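Phenazine-1-carboxylate N-methyltransferase (Pseudomonas aeruginosa, PDB 2IP2) catalyses the S-adenosyl-L-methionine-dependent N-methylation of phenazine-1-carboxylate to 5-methyl-phenazine-1-carboxylate, a step in the biosynthesis of the virulence pigment pyocyanin. Local coordinates at residues E92-M98 against L148-A152; F101-F106 against F132-L136; F106-W110 against V289-A294. All coordinates share one frame. Residues are numbered along the deposited sequence.

Interaction 1: E92-M98 against L148-A152; sequences EGSFRDM and LAMKA
Ala149 and Ala152 form a low surface for the start of helix 96-102. Residues 92-95 form an irregular turn with only Ser94 extended; from Arg96 the chain is helical, capped by Ser94 OG (chi1 p), which accepts from Arg96 N at 3.3 Å and also bonds Arg89 O. Met98 and Ala149 approach to 3.7 Å between CA atoms, Phe95 and Ala152 to 5.2 Å; Met98 CB lies 3.5 Å from Ala149 O. Ala152 CB, the main bump, fills the hollow between Met98 SD, 3.7 Å away, and the Phe95 ring (chi1 m), over whose face it makes a CH-pi contact, 4.2 Å from the centroid. This alanine packing joins helix 96-102 to helix 140-150; Phe95 and Met98 also pack on Ile13 of the second subunit. A water accepting from Met98 N (2.9 Å) lies near Ser94 O (3.1 Å) and Leu148 O (3.2 Å); another sits between Asp97 OD2 (2.7 Å) and Leu148 O (2.8 Å). Farther out, Glu92 OE2 forms a long salt bridge with Lys151 NZ, 3.5 Å.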
ATOM      1  N   GLU A  92     -20.749   4.613 -14.680  1.00 41.98           N
ATOM      2  CA  GLU A  92     -19.962   5.014 -15.863  1.00 43.23           C
ATOM      3  C   GLU A  92     -18.534   5.514 -15.633  1.00 43.07           C
ATOM      4  O   GLU A  92     -17.571   4.937 -16.193  1.00 44.06           O
ATOM      5  CB  GLU A  92     -20.744   5.993 -16.751  0.50 43.37           C
ATOM      6  CG  GLU A  92     -21.282   5.333 -18.012  0.50 44.75           C
ATOM      7  CD  GLU A  92     -20.240   5.216 -19.124  0.50 45.14           C
ATOM      8  OE1 GLU A  92     -20.589   5.533 -20.284  0.50 45.25           O
ATOM      9  OE2 GLU A  92     -19.090   4.803 -18.850  0.50 43.29           O
ATOM     10  N   GLY A  93     -18.372   6.566 -14.839  1.00 41.96           N
ATOM     11  CA  GLY A  93     -17.044   7.157 -14.693  1.00 42.50           C
ATOM     12  C   GLY A  93     -16.345   6.909 -13.365  1.00 41.86           C
ATOM     13  O   GLY A  93     -15.678   7.801 -12.844  1.00 42.64           O
ATOM     14  N   SER A  94     -16.513   5.708 -12.793  1.00 39.73           N
ATOM     15  CA  SER A  94     -15.931   5.451 -11.465  1.00 36.82           C
ATOM     16  C   SER A  94     -14.510   4.907 -11.625  1.00 35.34           C
ATOM     17  O   SER A  94     -14.045   4.637 -12.740  1.00 35.75           O
ATOM     18  CB  SER A  94     -16.774   4.424 -10.727  1.00 35.99           C
ATOM     19  OG  SER A  94     -16.725   3.202 -11.451  1.00 32.33           O
ATOM     20  N   PHE A  95     -13.848   4.698 -10.487  1.00 32.54           N
ATOM     21  CA  PHE A  95     -12.524   4.030 -10.447  1.00 29.51           C
ATOM     22  C   PHE A  95     -12.626   2.507 -10.338  1.00 28.14           C
ATOM     23  O   PHE A  95     -11.598   1.794 -10.250  1.00 24.13           O
ATOM     24  CB  PHE A  95     -11.734   4.594  -9.286  1.00 30.22           C
ATOM     25  CG  PHE A  95     -11.218   5.984  -9.530  1.00 33.77           C
ATOM     26  CD1 PHE A  95     -11.794   6.800 -10.488  1.00 38.22           C
ATOM     27  CD2 PHE A  95     -10.131   6.476  -8.812  1.00 42.22           C
ATOM     28  CE1 PHE A  95     -11.315   8.096 -10.713  1.00 42.02           C
ATOM     29  CE2 PHE A  95      -9.625   7.784  -9.048  1.00 40.05           C
ATOM     30  CZ  PHE A  95     -10.226   8.587  -9.989  1.00 39.86           C
ATOM     31  N   ARG A  96     -13.874   2.014 -10.396  1.00 25.58           N
ATOM     32  CA  ARG A  96     -14.129   0.591 -10.104  1.00 24.98           C
ATOM     33  C   ARG A  96     -13.283  -0.334 -10.972  1.00 24.10           C
ATOM     34  O   ARG A  96     -12.577  -1.188 -10.458  1.00 22.25           O
ATOM     35  CB  ARG A  96     -15.623   0.229 -10.245  1.00 22.67           C
ATOM     36  CG  ARG A  96     -15.859  -1.259 -10.217  1.00 26.13           C
ATOM     37  CD  ARG A  96     -17.379  -1.708 -10.275  1.00 26.08           C
ATOM     38  NE  ARG A  96     -17.425  -3.079 -10.807  1.00 33.11           N
ATOM     39  CZ  ARG A  96     -17.403  -4.187 -10.075  1.00 29.89           C
ATOM     40  NH1 ARG A  96     -17.392  -4.128  -8.752  1.00 33.86           N
ATOM     41  NH2 ARG A  96     -17.426  -5.360 -10.683  1.00 31.77           N
ATOM     42  N   ASP A  97     -13.363  -0.193 -12.301  1.00 22.10           N
ATOM     43  CA  ASP A  97     -12.599  -1.092 -13.171  1.00 23.43           C
ATOM     44  C   ASP A  97     -11.105  -0.895 -13.044  1.00 22.50           C
ATOM     45  O   ASP A  97     -10.364  -1.823 -13.304  1.00 23.39           O
ATOM     46  CB  ASP A  97     -12.993  -0.857 -14.628  1.00 23.50           C
ATOM     47  CG  ASP A  97     -14.416  -1.303 -14.857  1.00 29.61           C
ATOM     48  OD1 ASP A  97     -14.719  -2.467 -14.464  1.00 33.10           O
ATOM     49  OD2 ASP A  97     -15.217  -0.481 -15.305  1.00 29.95           O
ATOM     50  N   MET A  98     -10.684   0.328 -12.756  1.00 21.27           N
ATOM     51  CA  MET A  98      -9.235   0.583 -12.517  1.00 22.92           C
ATOM     52  C   MET A  98      -8.762  -0.172 -11.254  1.00 22.76           C
ATOM     53  O   MET A  98      -7.746  -0.900 -11.283  1.00 21.38           O
ATOM     54  CB  MET A  98      -8.948   2.087 -12.392  1.00 23.48           C
ATOM     55  CG  MET A  98      -7.458   2.419 -12.288  1.00 26.22           C
ATOM     56  SD  MET A  98      -7.141   4.014 -11.551  1.00 34.89           S
ATOM     57  CE  MET A  98      -7.628   3.574  -9.867  1.00 37.44           C
ATOM     58  N   LEU A 148     -11.432  -0.191 -19.825  1.00 27.43           N
ATOM     59  CA  LEU A 148     -12.317   0.238 -18.741  1.00 28.85           C
ATOM     60  C   LEU A 148     -11.502   0.819 -17.567  1.00 28.44           C
ATOM     61  O   LEU A 148     -11.897   1.793 -16.927  1.00 28.05           O
ATOM     62  CB  LEU A 148     -13.159  -0.955 -18.248  1.00 29.19           C
ATOM     63  CG  LEU A 148     -14.587  -1.325 -18.688  1.00 31.95           C
ATOM     64  CD1 LEU A 148     -15.045  -0.626 -19.908  1.00 36.47           C
ATOM     65  CD2 LEU A 148     -14.809  -2.921 -18.668  1.00 30.57           C
ATOM     66  N   ALA A 149     -10.358   0.226 -17.284  1.00 27.26           N
ATOM     67  CA  ALA A 149      -9.518   0.790 -16.215  1.00 28.64           C
ATOM     68  C   ALA A 149      -8.973   2.178 -16.592  1.00 29.56           C
ATOM     69  O   ALA A 149      -8.822   3.059 -15.735  1.00 30.15           O
ATOM     70  CB  ALA A 149      -8.416  -0.124 -15.903  1.00 27.97           C
ATOM     71  N   MET A 150      -8.657   2.370 -17.874  1.00 29.88           N
ATOM     72  CA  MET A 150      -8.096   3.661 -18.337  1.00 31.29           C
ATOM     73  C   MET A 150      -9.148   4.776 -18.342  1.00 33.60           C
ATOM     74  O   MET A 150      -8.817   5.965 -18.284  1.00 34.18           O
ATOM     75  CB  MET A 150      -7.488   3.467 -19.716  1.00 31.28           C
ATOM     76  CG  MET A 150      -6.175   2.751 -19.682  1.00 32.53           C
ATOM     77  SD  MET A 150      -4.966   3.510 -18.569  1.00 37.55           S
ATOM     78  CE  MET A 150      -4.672   5.113 -19.375  1.00 45.58           C
ATOM     79  N   LYS A 151     -10.419   4.389 -18.342  1.00 35.16           N
ATOM     80  CA  LYS A 151     -11.496   5.362 -18.154  1.00 37.14           C
ATOM     81  C   LYS A 151     -11.422   6.202 -16.875  1.00 38.56           C
ATOM     82  O   LYS A 151     -11.971   7.330 -16.846  1.00 37.81           O
ATOM     83  CB  LYS A 151     -12.850   4.681 -18.276  1.00 37.49           C
ATOM     84  CG  LYS A 151     -13.202   4.336 -19.723  1.00 36.40           C
ATOM     85  CD  LYS A 151     -14.655   3.958 -19.770  1.00 39.39           C
ATOM     86  CE  LYS A 151     -15.268   4.221 -21.114  1.00 41.86           C
ATOM     87  NZ  LYS A 151     -16.695   3.696 -21.156  1.00 44.10           N
ATOM     88  N   ALA A 152     -10.747   5.699 -15.830  1.00 39.27           N
ATOM     89  CA  ALA A 152     -10.593   6.490 -14.599  1.00 42.20           C
ATOM     90  C   ALA A 152      -9.921   7.839 -14.915  1.00 43.90           C
ATOM     91  O   ALA A 152     -10.193   8.862 -14.268  1.00 45.15           O
ATOM     92  CB  ALA A 152      -9.801   5.706 -13.535  1.00 41.82           C
TER
HETATM   93  O   HOH W   1     -12.033   2.625 -13.848  1.00 31.11           O
HETATM   94  O   HOH W   2     -14.670   1.874 -16.402  1.00 30.89           O

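Interaction 2: F101-F106 against F132-L136; sequences FYGEEF and FYSYL
Phe132 forms the apolar centre, its ring (chi1 t) reaching from helix 132-138 to two phenylalanines of the facing segment. Its CE1 lies 3.6 Å from Phe106 CE1 and 4.0 Å from Phe101 CZ. The Phe106 (chi1 m) and Phe132 rings meet obliquely, centroids 5.5 Å apart and planes at 37°, whereas Phe101 and Phe132 touch edge against edge. Phe101 (chi1 t) also meets Leu136, with CZ 4.4 Å from CD2. The backbones stand apart, the nearest CA atoms, of Glu105 and Phe132, lying 9.7 Å from each other, so long side chains span the gap. Residues 132-136 are helical, with Leu136 N bonded to Phe132 O at 3.0 Å; residues 101-106 pass from helix 96-102 to helix 105-109, with Glu104 at the N-cap of the second. Phe101 and Phe106, one on each side of this junction, both meet Phe132. At the polar edge, Tyr135 (chi1 t) donates from OH to Glu105 OE2 (chi1 -91°, chi2 p) at 2.8 Å, and the same oxygen forms a salt bridge with Arg145 of helix 140-150. This is interhelical core packing in an all-helical region: Phe146 of helix 140-150 packs against Phe101, Phe132 and Leu136, Phe124 of helix 123-128 meets Phe132 and Tyr135 edge-to-face, and helix 282-295 touches Phe106 through Ala294 and Phe132 through Cys295.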
ATOM      1  N   PHE A 101      -8.431  -3.978 -12.092  1.00 20.45           N
ATOM      2  CA  PHE A 101      -7.271  -4.290 -12.952  1.00 20.14           C
ATOM      3  C   PHE A 101      -5.981  -4.114 -12.164  1.00 19.78           C
ATOM      4  O   PHE A 101      -5.072  -4.934 -12.195  1.00 21.42           O
ATOM      5  CB  PHE A 101      -7.274  -3.400 -14.198  1.00 21.21           C
ATOM      6  CG  PHE A 101      -6.374  -3.930 -15.288  1.00 21.85           C
ATOM      7  CD1 PHE A 101      -5.014  -3.664 -15.247  1.00 20.16           C
ATOM      8  CD2 PHE A 101      -6.872  -4.770 -16.270  1.00 26.51           C
ATOM      9  CE1 PHE A 101      -4.137  -4.157 -16.239  1.00 20.45           C
ATOM     10  CE2 PHE A 101      -6.014  -5.292 -17.267  1.00 25.08           C
ATOM     11  CZ  PHE A 101      -4.632  -4.969 -17.235  1.00 23.07           C
ATOM     12  N   TYR A 102      -5.946  -3.082 -11.339  1.00 20.07           N
ATOM     13  CA  TYR A 102      -4.711  -2.800 -10.580  1.00 20.78           C
ATOM     14  C   TYR A 102      -4.472  -3.854  -9.514  1.00 20.84           C
ATOM     15  O   TYR A 102      -3.327  -4.250  -9.238  1.00 20.24           O
ATOM     16  CB  TYR A 102      -4.860  -1.441  -9.965  1.00 20.26           C
ATOM     17  CG  TYR A 102      -4.524  -0.291 -10.914  1.00 22.02           C
ATOM     18  CD1 TYR A 102      -4.672  -0.390 -12.310  1.00 22.65           C
ATOM     19  CD2 TYR A 102      -4.058   0.888 -10.401  1.00 23.66           C
ATOM     20  CE1 TYR A 102      -4.312   0.713 -13.159  1.00 25.43           C
ATOM     21  CE2 TYR A 102      -3.701   1.984 -11.233  1.00 22.60           C
ATOM     22  CZ  TYR A 102      -3.846   1.890 -12.572  1.00 25.56           C
ATOM     23  OH  TYR A 102      -3.522   3.003 -13.351  1.00 27.47           O
ATOM     24  N   GLY A 103      -5.580  -4.361  -8.961  1.00 19.77           N
ATOM     25  CA  GLY A 103      -5.528  -5.418  -7.923  1.00 21.70           C
ATOM     26  C   GLY A 103      -5.392  -6.836  -8.446  1.00 22.95           C
ATOM     27  O   GLY A 103      -5.273  -7.773  -7.657  1.00 23.22           O
ATOM     28  N   GLU A 104      -5.328  -6.982  -9.766  1.00 22.20           N
ATOM     29  CA  GLU A 104      -5.201  -8.298 -10.408  1.00 21.65           C
ATOM     30  C   GLU A 104      -3.941  -8.247 -11.208  1.00 21.60           C
ATOM     31  O   GLU A 104      -2.872  -8.472 -10.649  1.00 21.17           O
ATOM     32  CB  GLU A 104      -6.474  -8.616 -11.201  1.00 21.75           C
ATOM     33  CG  GLU A 104      -7.638  -8.930 -10.228  1.00 19.67           C
ATOM     34  CD  GLU A 104      -9.075  -8.971 -10.813  1.00 27.66           C
ATOM     35  OE1 GLU A 104      -9.266  -8.924 -12.076  1.00 28.44           O
ATOM     36  OE2 GLU A 104     -10.012  -9.036  -9.953  1.00 28.44           O
ATOM     37  N   GLU A 105      -4.017  -7.885 -12.514  1.00 21.98           N
ATOM     38  CA  GLU A 105      -2.838  -7.878 -13.343  1.00 23.16           C
ATOM     39  C   GLU A 105      -1.672  -7.064 -12.737  1.00 21.50           C
ATOM     40  O   GLU A 105      -0.545  -7.520 -12.770  1.00 21.00           O
ATOM     41  CB  GLU A 105      -3.164  -7.244 -14.678  1.00 24.88           C
ATOM     42  CG  GLU A 105      -3.609  -8.239 -15.708  1.00 27.68           C
ATOM     43  CD  GLU A 105      -5.091  -8.549 -15.615  1.00 32.86           C
ATOM     44  OE1 GLU A 105      -5.781  -8.025 -14.704  1.00 28.73           O
ATOM     45  OE2 GLU A 105      -5.556  -9.305 -16.511  1.00 38.03           O
ATOM     46  N   PHE A 106      -1.927  -5.848 -12.263  1.00 20.42           N
ATOM     47  CA  PHE A 106      -0.781  -5.078 -11.733  1.00 19.60           C
ATOM     48  C   PHE A 106      -0.283  -5.487 -10.342  1.00 18.87           C
ATOM     49  O   PHE A 106       0.883  -5.245  -9.985  1.00 19.42           O
ATOM     50  CB  PHE A 106      -1.032  -3.603 -11.807  1.00 20.48           C
ATOM     51  CG  PHE A 106      -1.068  -3.077 -13.230  1.00 19.64           C
ATOM     52  CD1 PHE A 106      -0.355  -3.742 -14.271  1.00 18.33           C
ATOM     53  CD2 PHE A 106      -1.789  -1.902 -13.513  1.00 23.17           C
ATOM     54  CE1 PHE A 106      -0.343  -3.179 -15.599  1.00 22.73           C
ATOM     55  CE2 PHE A 106      -1.813  -1.363 -14.811  1.00 24.63           C
ATOM     56  CZ  PHE A 106      -1.061  -1.972 -15.839  1.00 19.86           C
ATOM     57  N   PHE A 132       3.427  -6.546 -21.828  1.00 27.10           N
ATOM     58  CA  PHE A 132       2.106  -5.995 -21.520  1.00 27.16           C
ATOM     59  C   PHE A 132       1.192  -5.759 -22.753  1.00 26.47           C
ATOM     60  O   PHE A 132       0.042  -6.218 -22.782  1.00 26.28           O
ATOM     61  CB  PHE A 132       2.267  -4.662 -20.752  1.00 27.51           C
ATOM     62  CG  PHE A 132       0.952  -4.048 -20.297  1.00 27.17           C
ATOM     63  CD1 PHE A 132       0.139  -4.735 -19.409  1.00 29.01           C
ATOM     64  CD2 PHE A 132       0.490  -2.847 -20.840  1.00 29.80           C
ATOM     65  CE1 PHE A 132      -1.099  -4.206 -18.975  1.00 28.34           C
ATOM     66  CE2 PHE A 132      -0.758  -2.302 -20.408  1.00 31.79           C
ATOM     67  CZ  PHE A 132      -1.538  -3.017 -19.469  1.00 30.56           C
ATOM     68  N   TYR A 133       1.681  -4.990 -23.719  1.00 27.60           N
ATOM     69  CA  TYR A 133       0.858  -4.694 -24.905  1.00 29.95           C
ATOM     70  C   TYR A 133       0.643  -5.913 -25.790  1.00 29.18           C
ATOM     71  O   TYR A 133      -0.423  -6.027 -26.388  1.00 31.01           O
ATOM     72  CB  TYR A 133       1.378  -3.508 -25.735  1.00 31.97           C
ATOM     73  CG  TYR A 133       1.193  -2.231 -24.966  1.00 35.14           C
ATOM     74  CD1 TYR A 133      -0.094  -1.785 -24.641  1.00 36.65           C
ATOM     75  CD2 TYR A 133       2.310  -1.500 -24.496  1.00 38.38           C
ATOM     76  CE1 TYR A 133      -0.286  -0.613 -23.881  1.00 39.54           C
ATOM     77  CE2 TYR A 133       2.136  -0.337 -23.740  1.00 39.08           C
ATOM     78  CZ  TYR A 133       0.837   0.098 -23.439  1.00 41.47           C
ATOM     79  OH  TYR A 133       0.665   1.259 -22.692  1.00 44.74           O
ATOM     80  N   SER A 134       1.598  -6.834 -25.816  1.00 28.36           N
ATOM     81  CA  SER A 134       1.353  -8.123 -26.533  1.00 28.98           C
ATOM     82  C   SER A 134       0.218  -8.889 -25.873  1.00 28.88           C
ATOM     83  O   SER A 134      -0.669  -9.405 -26.583  1.00 27.67           O
ATOM     84  CB  SER A 134       2.588  -9.002 -26.598  1.00 29.89           C
ATOM     85  OG  SER A 134       3.598  -8.335 -27.308  1.00 34.29           O
ATOM     86  N   TYR A 135       0.260  -8.961 -24.528  1.00 28.48           N
ATOM     87  CA  TYR A 135      -0.827  -9.559 -23.694  1.00 29.11           C
ATOM     88  C   TYR A 135      -2.202  -8.957 -23.951  1.00 28.16           C
ATOM     89  O   TYR A 135      -3.174  -9.711 -24.065  1.00 28.87           O
ATOM     90  CB  TYR A 135      -0.473  -9.433 -22.187  1.00 29.83           C
ATOM     91  CG  TYR A 135      -1.499  -9.882 -21.183  1.00 31.58           C
ATOM     92  CD1 TYR A 135      -1.624 -11.215 -20.829  1.00 35.21           C
ATOM     93  CD2 TYR A 135      -2.328  -8.945 -20.541  1.00 34.55           C
ATOM     94  CE1 TYR A 135      -2.590 -11.632 -19.871  1.00 35.15           C
ATOM     95  CE2 TYR A 135      -3.278  -9.346 -19.593  1.00 33.60           C
ATOM     96  CZ  TYR A 135      -3.414 -10.681 -19.291  1.00 34.74           C
ATOM     97  OH  TYR A 135      -4.343 -11.074 -18.354  1.00 35.82           O
ATOM     98  N   LEU A 136      -2.306  -7.623 -23.966  1.00 28.09           N
ATOM     99  CA  LEU A 136      -3.580  -6.924 -24.221  1.00 29.04           C
ATOM    100  C   LEU A 136      -4.144  -7.207 -25.625  1.00 30.64           C
ATOM    101  O   LEU A 136      -5.345  -7.456 -25.760  1.00 30.60           O
ATOM    102  CB  LEU A 136      -3.449  -5.400 -24.046  1.00 28.62           C
ATOM    103  CG  LEU A 136      -3.173  -4.930 -22.612  1.00 28.06           C
ATOM    104  CD1 LEU A 136      -3.263  -3.400 -22.696  1.00 32.81           C
ATOM    105  CD2 LEU A 136      -4.121  -5.469 -21.586  1.00 25.12           C
TER

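Interaction 3: F106-W110 against V289-A294; sequences FHAAW and VHLFMA
Both backbones are helical where they meet: residues 106-109 belong to the short helix 105-109, with Trp110 N bonded to Phe106 O at 2.9 Å, and residues 289-294 run along helix 282-295, with Ala294 N bonded to His290 O at 2.8 Å. Their nearest CA atoms, of Ala109 and Ala294, are 6.7 Å apart. His290 (chi1 t) reaches between the two aromatic residues. Its edge points at the face of Phe106 (chi1 m), centroids 4.7 Å apart and planes at 83°, a T-shaped pair, while its ND1 accepts from Trp110 NE1 at 3.1 Å, almost linearly. The resulting aromatic cluster lies at the homodimer interface, where Trp20 of the second subunit stacks on both Trp110 and His290. Met293 CG lies over the five-membered indole ring in a CH-pi contact, 3.6 Å from its centroid, and SD makes an oblique Met-aromatic contact, 4.8 Å from the six-membered-ring centroid. Val289 CG1 touches Trp110 CH2 at 3.7 Å; Ala294 CB lies 3.8 Å from Phe106 CE1.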
ATOM      1  N   PHE A 106      -1.927  -5.848 -12.263  1.00 20.42           N
ATOM      2  CA  PHE A 106      -0.781  -5.078 -11.733  1.00 19.60           C
ATOM      3  C   PHE A 106      -0.283  -5.487 -10.342  1.00 18.87           C
ATOM      4  O   PHE A 106       0.883  -5.245  -9.985  1.00 19.42           O
ATOM      5  CB  PHE A 106      -1.032  -3.603 -11.807  1.00 20.48           C
ATOM      6  CG  PHE A 106      -1.068  -3.077 -13.230  1.00 19.64           C
ATOM      7  CD1 PHE A 106      -0.355  -3.742 -14.271  1.00 18.33           C
ATOM      8  CD2 PHE A 106      -1.789  -1.902 -13.513  1.00 23.17           C
ATOM      9  CE1 PHE A 106      -0.343  -3.179 -15.599  1.00 22.73           C
ATOM     10  CE2 PHE A 106      -1.813  -1.363 -14.811  1.00 24.63           C
ATOM     11  CZ  PHE A 106      -1.061  -1.972 -15.839  1.00 19.86           C
ATOM     12  N   HIS A 107      -1.146  -6.110  -9.567  1.00 19.15           N
ATOM     13  CA  HIS A 107      -0.681  -6.758  -8.307  1.00 19.55           C
ATOM     14  C   HIS A 107       0.281  -7.910  -8.660  1.00 19.45           C
ATOM     15  O   HIS A 107       1.341  -8.086  -8.033  1.00 20.18           O
ATOM     16  CB  HIS A 107      -1.876  -7.328  -7.541  1.00 19.14           C
ATOM     17  CG  HIS A 107      -1.494  -8.074  -6.292  1.00 21.56           C
ATOM     18  ND1 HIS A 107      -1.170  -7.434  -5.112  1.00 21.47           N
ATOM     19  CD2 HIS A 107      -1.391  -9.404  -6.039  1.00 23.11           C
ATOM     20  CE1 HIS A 107      -0.867  -8.337  -4.179  1.00 18.21           C
ATOM     21  NE2 HIS A 107      -0.996  -9.540  -4.720  1.00 21.16           N
ATOM     22  N   ALA A 108      -0.098  -8.708  -9.664  1.00 20.37           N
ATOM     23  CA  ALA A 108       0.830  -9.718 -10.156  1.00 20.39           C
ATOM     24  C   ALA A 108       2.133  -9.125 -10.654  1.00 19.55           C
ATOM     25  O   ALA A 108       3.227  -9.662 -10.385  1.00 20.54           O
ATOM     26  CB  ALA A 108       0.167 -10.506 -11.293  1.00 20.06           C
ATOM     27  N   ALA A 109       2.027  -8.025 -11.382  1.00 19.88           N
ATOM     28  CA  ALA A 109       3.213  -7.320 -11.993  1.00 19.79           C
ATOM     29  C   ALA A 109       4.184  -6.810 -10.964  1.00 20.62           C
ATOM     30  O   ALA A 109       5.442  -6.731 -11.194  1.00 21.16           O
ATOM     31  CB  ALA A 109       2.733  -6.137 -12.841  1.00 18.85           C
ATOM     32  N   TRP A 110       3.611  -6.339  -9.857  1.00 18.93           N
ATOM     33  CA  TRP A 110       4.414  -5.741  -8.816  1.00 18.38           C
ATOM     34  C   TRP A 110       4.975  -6.740  -7.828  1.00 18.52           C
ATOM     35  O   TRP A 110       5.724  -6.383  -6.899  1.00 19.21           O
ATOM     36  CB  TRP A 110       3.610  -4.636  -8.097  1.00 19.68           C
ATOM     37  CG  TRP A 110       3.707  -3.327  -8.705  1.00 18.44           C
ATOM     38  CD1 TRP A 110       2.837  -2.734  -9.591  1.00 18.75           C
ATOM     39  CD2 TRP A 110       4.721  -2.343  -8.413  1.00 22.15           C
ATOM     40  NE1 TRP A 110       3.270  -1.442  -9.887  1.00 21.34           N
ATOM     41  CE2 TRP A 110       4.406  -1.182  -9.161  1.00 18.40           C
ATOM     42  CE3 TRP A 110       5.875  -2.353  -7.602  1.00 21.28           C
ATOM     43  CZ2 TRP A 110       5.195  -0.037  -9.140  1.00 17.72           C
ATOM     44  CZ3 TRP A 110       6.701  -1.187  -7.602  1.00 18.96           C
ATOM     45  CH2 TRP A 110       6.338  -0.063  -8.366  1.00 19.09           C
ATOM     46  N   VAL A 289       7.577   4.899 -11.722  1.00 21.94           N
ATOM     47  CA  VAL A 289       8.129   3.564 -11.465  1.00 21.57           C
ATOM     48  C   VAL A 289       7.125   2.519 -11.918  1.00 20.09           C
ATOM     49  O   VAL A 289       7.484   1.493 -12.514  1.00 19.24           O
ATOM     50  CB  VAL A 289       8.616   3.362 -10.009  1.00 22.89           C
ATOM     51  CG1 VAL A 289       9.149   1.929  -9.835  1.00 23.19           C
ATOM     52  CG2 VAL A 289       9.818   4.333  -9.678  1.00 24.58           C
ATOM     53  N   HIS A 290       5.851   2.829 -11.702  1.00 20.66           N
ATOM     54  CA  HIS A 290       4.801   1.933 -12.169  1.00 20.42           C
ATOM     55  C   HIS A 290       4.840   1.752 -13.697  1.00 21.00           C
ATOM     56  O   HIS A 290       4.655   0.621 -14.218  1.00 20.30           O
ATOM     57  CB  HIS A 290       3.439   2.491 -11.773  1.00 19.46           C
ATOM     58  CG  HIS A 290       2.296   1.706 -12.353  1.00 21.42           C
ATOM     59  ND1 HIS A 290       2.099   0.361 -12.066  1.00 22.15           N
ATOM     60  CD2 HIS A 290       1.302   2.064 -13.207  1.00 22.95           C
ATOM     61  CE1 HIS A 290       1.004  -0.056 -12.689  1.00 22.44           C
ATOM     62  NE2 HIS A 290       0.507   0.951 -13.394  1.00 24.21           N
ATOM     63  N   LEU A 291       5.098   2.843 -14.430  1.00 21.51           N
ATOM     64  CA  LEU A 291       5.191   2.761 -15.904  1.00 23.33           C
ATOM     65  C   LEU A 291       6.289   1.794 -16.364  1.00 22.97           C
ATOM     66  O   LEU A 291       6.091   1.015 -17.314  1.00 23.59           O
ATOM     67  CB  LEU A 291       5.363   4.172 -16.515  1.00 22.72           C
ATOM     68  CG  LEU A 291       5.247   4.311 -18.038  1.00 28.02           C
ATOM     69  CD1 LEU A 291       4.037   3.538 -18.563  1.00 32.14           C
ATOM     70  CD2 LEU A 291       5.076   5.765 -18.402  1.00 29.79           C
ATOM     71  N   PHE A 292       7.440   1.821 -15.676  1.00 23.06           N
ATOM     72  CA  PHE A 292       8.454   0.839 -15.882  1.00 23.55           C
ATOM     73  C   PHE A 292       7.927  -0.575 -15.548  1.00 23.27           C
ATOM     74  O   PHE A 292       8.089  -1.522 -16.336  1.00 21.34           O
ATOM     75  CB  PHE A 292       9.735   1.115 -15.037  1.00 23.39           C
ATOM     76  CG  PHE A 292      10.634  -0.089 -15.001  1.00 25.70           C
ATOM     77  CD1 PHE A 292      11.394  -0.429 -16.139  1.00 27.07           C
ATOM     78  CD2 PHE A 292      10.610  -0.976 -13.880  1.00 24.49           C
ATOM     79  CE1 PHE A 292      12.148  -1.621 -16.146  1.00 28.21           C
ATOM     80  CE2 PHE A 292      11.361  -2.135 -13.858  1.00 23.42           C
ATOM     81  CZ  PHE A 292      12.145  -2.477 -15.009  1.00 24.51           C
ATOM     82  N   MET A 293       7.292  -0.695 -14.372  1.00 22.35           N
ATOM     83  CA  MET A 293       6.898  -2.035 -13.853  1.00 22.77           C
ATOM     84  C   MET A 293       5.889  -2.661 -14.817  1.00 23.34           C
ATOM     85  O   MET A 293       5.903  -3.880 -15.017  1.00 24.47           O
ATOM     86  CB  MET A 293       6.316  -1.938 -12.445  1.00 22.43           C
ATOM     87  CG  MET A 293       6.211  -3.310 -11.650  1.00 20.93           C
ATOM     88  SD  MET A 293       7.885  -3.946 -11.455  1.00 22.41           S
ATOM     89  CE  MET A 293       8.752  -2.672 -10.503  1.00 28.31           C
ATOM     90  N   ALA A 294       5.073  -1.819 -15.465  1.00 23.14           N
ATOM     91  CA  ALA A 294       4.024  -2.334 -16.352  1.00 24.81           C
ATOM     92  C   ALA A 294       4.553  -2.647 -17.765  1.00 25.09           C
ATOM     93  O   ALA A 294       4.281  -3.685 -18.307  1.00 25.41           O
ATOM     94  CB  ALA A 294       2.897  -1.379 -16.451  1.00 21.67           C
TER

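Phe106 belongs to both interaction 2 and interaction 3, whose centres are 9 Å apart; by meeting Phe132 in one and His290 in the other, it makes their aromatic groups continuous. The two also touch where Phe132 CB lies 3.3 Å from Ala294 O. Interaction 1, centred 14 Å from interaction 2, shares helix 96-102 with it and joins it through Ala149 CB and Phe101 CB, 3.9 Å apart. Interactions 1 and 3 do not touch, their nearest atoms being about 6 Å apart, yet both border the second subunit. The side chain of Arg241, predicted to bind S-adenosyl-L-methionine, is about 9 Å from that of Lys151 and about 11 Å from those of Phe132 and His290.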